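Local coordinates for MYB proto-oncogene protein (Mus musculus, PDB 1GVD) that serves as a transcription regulator whose second Myb repeat probably binds DNA through a helix-turn-helix fold, at residues Gln12-Leu17 with Lys39-Arg44; Gln19-Gly22 with Val28-Lys31. The protein carries 1 engineered substitution. All coordinates share one frame; numbering follows the deposited sequence. Where two conformers were deposited one is given.

In the fold
Contact 1 lies in the core of this small three-helix domain, its centre about 2 Å from that of the chain, and contact 2 is only partly buried, its centre about 8 Å from it. Both use helix 8-21: contact 1 sets its middle against helix 38-49, contact 2 sets its C-terminal end against helix 26-30. Neither has a hydrogen bond between its segments. In 12-17 with 39-44, one leucine, an engineered residue, packs on helix 38-49 while charged groups lie on the far side; in 19-22 with 28-31, an aromatic face meets aliphatic branches. The contacts meet where L14 CD1 comes 3.7 Å from I29 CG2, and C41 SG packs on I29 and A30.

Contact 1 of 2, residues Gln12-Leu17 with Lys39-Arg44; sequences QRLIKL and KQCRER. Engineered in segment 12-17: L14 (natural residue Val). Unlike the reference sequence in segment 12-17: K16 (reference Gln). With SO4 (sulfate ion), chain D.
E43 OE1 is gripped side-on by two nitrogens of the R42 guanidinium: NE lies 2.9 Å away with an N-H...O angle of 156°, and NH2 stands 3.2 Å from the same oxygen. NE meets the anti lone pair of OE1, whereas NH2 comes from above the carboxylate, 46° out of its plane. Both bonds lie close to the guanidinium plane, which the bend of the arginine chain at chi3 turns edge-on to the acid. R42 NH2 also donates to O3 of a sulfate, probably from the crystallisation liquor, at 2.7 Å, an equally straight bond near the plane of the group; in this crystal the salt bridge and the anion help hold the guanidinium's rotation, and K39 CB packs over one of its faces. An alanine in place of R42 takes away the two nitrogens that hold E43 OE1, and would probably leave that carboxylate without its opposite charge and free to turn.

These charged groups sit on helix 38-49, the third of the Myb repeat and, as in other Myb domains, probably the DNA-recognition helix of its helix-turn-helix; a sulfate there is consistent with an anion-attracting surface.

Toward helix 8-21 the contact is packing, with no hydrogen bond between 12-17 and 39-44. L14, an engineered residue replacing valine, alone reaches across from 12-17. Its CG stands anti to the backbone N (chi1 -179°), which carries the branch toward 39-44; both methyls meet C41, CD2 3.8 Å from C41 O and also 3.9 Å from R44 CB, CD1 4.1 Å from C41 CB. The rest of R44 leads away to a salt bridge between its NE and D11 OD1. I29 of helix 26-30 packs on L14, and W26 and L33 on C41.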
loop_
_atom_site.group_PDB
_atom_site.type_symbol
_atom_site.label_atom_id
_atom_site.label_comp_id
_atom_site.label_asym_id
_atom_site.label_seq_id
_atom_site.Cartn_x
_atom_site.Cartn_y
_atom_site.Cartn_z
ATOM N N GLN A 12 1.581 1.057 -8.178
ATOM C CA GLN A 12 1.352 2.411 -8.653
ATOM C C GLN A 12 0.244 3.085 -7.851
ATOM O O GLN A 12 0.353 4.259 -7.496
ATOM C CB GLN A 12 0.995 2.407 -10.140
ATOM C CG GLN A 12 0.917 3.802 -10.740
ATOM C CD GLN A 12 2.243 4.538 -10.677
ATOM O OE1 GLN A 12 3.195 4.189 -11.375
ATOM N NE2 GLN A 12 2.314 5.558 -9.830
ATOM N N ARG A 13 -0.827 2.351 -7.565
ATOM C CA ARG A 13 -1.921 2.914 -6.779
ATOM C C ARG A 13 -1.455 3.247 -5.362
ATOM O O ARG A 13 -1.833 4.281 -4.807
ATOM C CB ARG A 13 -3.102 1.940 -6.718
ATOM C CG ARG A 13 -3.760 1.673 -8.065
ATOM C CD ARG A 13 -4.785 0.549 -7.968
ATOM N NE ARG A 13 -5.890 0.873 -7.068
ATOM C CZ ARG A 13 -6.839 1.764 -7.335
ATOM N NH1 ARG A 13 -6.829 2.425 -8.483
ATOM N NH2 ARG A 13 -7.802 1.993 -6.452
ATOM N N LEU A 14 -0.626 2.385 -4.781
ATOM C CA LEU A 14 -0.130 2.627 -3.433
ATOM C C LEU A 14 0.705 3.901 -3.402
ATOM O O LEU A 14 0.611 4.685 -2.461
ATOM C CB LEU A 14 0.693 1.432 -2.942
ATOM C CG LEU A 14 1.270 1.545 -1.527
ATOM C CD1 LEU A 14 0.161 1.812 -0.524
ATOM C CD2 LEU A 14 2.010 0.264 -1.181
ATOM N N ILE A 15 1.517 4.117 -4.431
ATOM C CA ILE A 15 2.335 5.323 -4.502
ATOM C C ILE A 15 1.430 6.558 -4.463
ATOM O O ILE A 15 1.688 7.502 -3.714
ATOM C CB ILE A 15 3.187 5.337 -5.795
ATOM C CG1 ILE A 15 4.334 4.335 -5.654
ATOM C CG2 ILE A 15 3.724 6.740 -6.071
ATOM C CD1 ILE A 15 5.138 4.132 -6.926
ATOM N N LYS A 16 0.361 6.541 -5.254
ATOM C CA LYS A 16 -0.573 7.663 -5.286
ATOM C C LYS A 16 -1.311 7.851 -3.961
ATOM O O LYS A 16 -1.546 8.983 -3.532
ATOM C CB LYS A 16 -1.583 7.476 -6.421
ATOM C CG LYS A 16 -0.970 7.594 -7.805
ATOM C CD LYS A 16 -2.024 7.472 -8.891
ATOM C CE LYS A 16 -1.428 7.729 -10.265
ATOM N NZ LYS A 16 -0.855 9.101 -10.368
ATOM N N LEU A 17 -1.675 6.751 -3.311
ATOM C CA LEU A 17 -2.381 6.840 -2.038
ATOM C C LEU A 17 -1.485 7.394 -0.931
ATOM O O LEU A 17 -1.943 8.148 -0.076
ATOM C CB LEU A 17 -2.951 5.471 -1.653
ATOM C CG LEU A 17 -4.152 5.067 -2.515
ATOM C CD1 LEU A 17 -4.410 3.573 -2.389
ATOM C CD2 LEU A 17 -5.377 5.871 -2.094
ATOM N N LYS A 39 -1.339 -3.234 7.376
ATOM C CA LYS A 39 0.042 -3.658 7.564
ATOM C C LYS A 39 0.731 -4.093 6.276
ATOM O O LYS A 39 1.937 -3.908 6.127
ATOM C CB LYS A 39 0.135 -4.772 8.616
ATOM C CG LYS A 39 -0.557 -6.067 8.254
ATOM C CD LYS A 39 -0.314 -7.138 9.315
ATOM C CE LYS A 39 -0.880 -6.728 10.667
ATOM N NZ LYS A 39 -0.640 -7.763 11.713
ATOM N N GLN A 40 -0.025 -4.660 5.340
ATOM C CA GLN A 40 0.568 -5.084 4.072
ATOM C C GLN A 40 1.026 -3.863 3.282
ATOM O O GLN A 40 2.082 -3.876 2.650
ATOM C CB GLN A 40 -0.438 -5.875 3.237
ATOM C CG GLN A 40 -0.751 -7.263 3.771
ATOM C CD GLN A 40 -1.768 -7.977 2.909
ATOM O OE1 GLN A 40 -2.870 -7.482 2.703
ATOM N NE2 GLN A 40 -1.398 -9.146 2.395
ATOM N N CYS A 41 0.222 -2.810 3.317
ATOM C CA CYS A 41 0.552 -1.578 2.611
ATOM C C CYS A 41 1.784 -0.931 3.237
ATOM O O CYS A 41 2.675 -0.448 2.535
ATOM C CB CYS A 41 -0.632 -0.613 2.668
ATOM S SG CYS A 41 -2.107 -1.225 1.807
ATOM N N ARG A 42 1.830 -0.931 4.566
ATOM C CA ARG A 42 2.952 -0.357 5.300
ATOM C C ARG A 42 4.257 -1.058 4.926
ATOM O O ARG A 42 5.271 -0.412 4.650
ATOM C CB ARG A 42 2.699 -0.503 6.800
ATOM C CG ARG A 42 3.792 0.050 7.696
ATOM C CD ARG A 42 3.549 -0.394 9.132
ATOM N NE ARG A 42 3.853 -1.815 9.287
ATOM C CZ ARG A 42 3.356 -2.600 10.237
ATOM N NH1 ARG A 42 2.511 -2.117 11.138
ATOM N NH2 ARG A 42 3.714 -3.876 10.287
ATOM N N GLU A 43 4.230 -2.386 4.921
ATOM C CA GLU A 43 5.418 -3.156 4.592
ATOM C C GLU A 43 5.857 -3.000 3.137
ATOM O O GLU A 43 7.053 -2.912 2.852
ATOM C CB GLU A 43 5.191 -4.628 4.940
ATOM C CG GLU A 43 5.027 -4.855 6.436
ATOM C CD GLU A 43 6.185 -4.281 7.231
ATOM O OE1 GLU A 43 5.961 -3.360 8.047
ATOM O OE2 GLU A 43 7.324 -4.745 7.034
ATOM N N ARG A 44 4.901 -2.938 2.217
ATOM C CA ARG A 44 5.239 -2.776 0.808
ATOM C C ARG A 44 5.932 -1.429 0.605
ATOM O O ARG A 44 6.904 -1.325 -0.144
ATOM C CB ARG A 44 3.973 -2.856 -0.051
ATOM C CG ARG A 44 4.232 -2.878 -1.555
ATOM C CD ARG A 44 5.001 -4.117 -1.970
ATOM N NE ARG A 44 5.218 -4.165 -3.414
ATOM C CZ ARG A 44 5.968 -5.078 -4.022
ATOM N NH1 ARG A 44 6.573 -6.021 -3.309
ATOM N NH2 ARG A 44 6.104 -5.055 -5.341
HETATM S S SO4 D . 3.383 -6.950 12.867
HETATM O O1 SO4 D . 4.640 -7.184 13.602
HETATM O O2 SO4 D . 2.241 -7.057 13.794
HETATM O O3 SO4 D . 3.406 -5.600 12.277
HETATM O O4 SO4 D . 3.245 -7.954 11.795
#

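Contact 2 of 2, residues Gln19-Gly22 with Val28-Lys31; sequences QKYG and VIAK
The corner between the first two helices of the Myb three-helix fold is closed by Y21, at the end of helix 8-21, packing on V28 and I29 of helix 26-30, the first helix of the helix-turn-helix. V28 CG1 sits over one face of the tyrosine ring, 3.9 Å from the centroid and 23° off the normal, a CH-pi contact displaced toward the rim; its nearest ring atoms are CE1 and CZ, each 3.7 Å away. With V28 CG1 anti to the backbone N (chi1 -176°), this methyl is the branch that meets the ring, and the two side chains cross at about a right angle. The opposite face is lined by K20 CG, 3.9 Å above the ring centre. I29 meets the ring obliquely, its CG1 lying 4.0 Å from Y21 CD2 and the same distance from Y21 CB.

The helix ends at Y21, and G22, the first residue beyond it, has a positive phi (89°); at its backbone angles a CB would be jammed against the carbonyl oxygen of Y21. Y21 O accepts a bond from R25 NH1, and I29 CD1 reaches beyond the ring to lie 3.6 Å from G22 O.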
loop_
_atom_site.group_PDB
_atom_site.type_symbol
_atom_site.label_atom_id
_atom_site.label_comp_id
_atom_site.label_asym_id
_atom_site.label_seq_id
_atom_site.Cartn_x
_atom_site.Cartn_y
_atom_site.Cartn_z
ATOM N N GLN A 19 0.915 9.448 -1.455
ATOM C CA GLN A 19 1.077 10.860 -1.785
ATOM C C GLN A 19 -0.109 11.640 -1.214
ATOM O O GLN A 19 0.053 12.740 -0.677
ATOM C CB GLN A 19 1.147 11.045 -3.304
ATOM C CG GLN A 19 2.401 10.463 -3.937
ATOM C CD GLN A 19 2.432 10.623 -5.447
ATOM O OE1 GLN A 19 3.396 10.231 -6.102
ATOM N NE2 GLN A 19 1.374 11.198 -6.007
ATOM N N LYS A 20 -1.299 11.063 -1.311
ATOM C CA LYS A 20 -2.496 11.719 -0.809
ATOM C C LYS A 20 -2.618 11.749 0.708
ATOM O O LYS A 20 -2.866 12.800 1.300
ATOM C CB LYS A 20 -3.750 11.046 -1.376
ATOM C CG LYS A 20 -5.051 11.584 -0.792
ATOM C CD LYS A 20 -6.265 10.999 -1.488
ATOM C CE LYS A 20 -7.550 11.555 -0.900
ATOM N NZ LYS A 20 -8.751 11.061 -1.632
ATOM N N TYR A 21 -2.432 10.590 1.332
ATOM C CA TYR A 21 -2.602 10.438 2.774
ATOM C C TYR A 21 -1.368 10.473 3.664
ATOM O O TYR A 21 -1.489 10.669 4.872
ATOM C CB TYR A 21 -3.341 9.126 3.049
ATOM C CG TYR A 21 -4.756 9.081 2.527
ATOM C CD1 TYR A 21 -5.768 9.822 3.139
ATOM C CD2 TYR A 21 -5.094 8.282 1.437
ATOM C CE1 TYR A 21 -7.082 9.762 2.680
ATOM C CE2 TYR A 21 -6.407 8.216 0.969
ATOM C CZ TYR A 21 -7.394 8.957 1.599
ATOM O OH TYR A 21 -8.695 8.875 1.154
ATOM N N GLY A 22 -0.194 10.274 3.083
ATOM C CA GLY A 22 0.999 10.247 3.910
ATOM C C GLY A 22 1.241 8.822 4.392
ATOM O O GLY A 22 0.348 7.980 4.292
ATOM N N VAL A 28 -6.698 3.715 6.217
ATOM C CA VAL A 28 -7.450 4.464 5.215
ATOM C C VAL A 28 -6.940 4.104 3.820
ATOM O O VAL A 28 -7.719 3.923 2.885
ATOM C CB VAL A 28 -7.301 5.984 5.431
ATOM C CG1 VAL A 28 -8.165 6.741 4.436
ATOM C CG2 VAL A 28 -7.689 6.345 6.854
ATOM N N ILE A 29 -5.622 4.003 3.688
ATOM C CA ILE A 29 -5.009 3.649 2.414
ATOM C C ILE A 29 -5.477 2.267 1.952
ATOM O O ILE A 29 -5.861 2.092 0.797
ATOM C CB ILE A 29 -3.466 3.680 2.536
ATOM C CG1 ILE A 29 -2.998 5.135 2.595
ATOM C CG2 ILE A 29 -2.811 2.932 1.371
ATOM C CD1 ILE A 29 -1.511 5.305 2.849
ATOM N N ALA A 30 -5.472 1.296 2.863
ATOM C CA ALA A 30 -5.879 -0.067 2.533
ATOM C C ALA A 30 -7.328 -0.172 2.070
ATOM O O ALA A 30 -7.679 -1.072 1.304
ATOM C CB ALA A 30 -5.651 -0.981 3.731
ATOM N N LYS A 31 -8.169 0.747 2.531
ATOM C CA LYS A 31 -9.577 0.736 2.153
ATOM C C LYS A 31 -9.741 0.919 0.644
ATOM O O LYS A 31 -10.764 0.539 0.071
ATOM C CB LYS A 31 -10.315 1.850 2.898
ATOM C CG LYS A 31 -11.828 1.725 2.893
ATOM C CD LYS A 31 -12.471 2.861 3.678
ATOM C CE LYS A 31 -11.923 2.946 5.098
ATOM N NZ LYS A 31 -12.127 1.683 5.862
#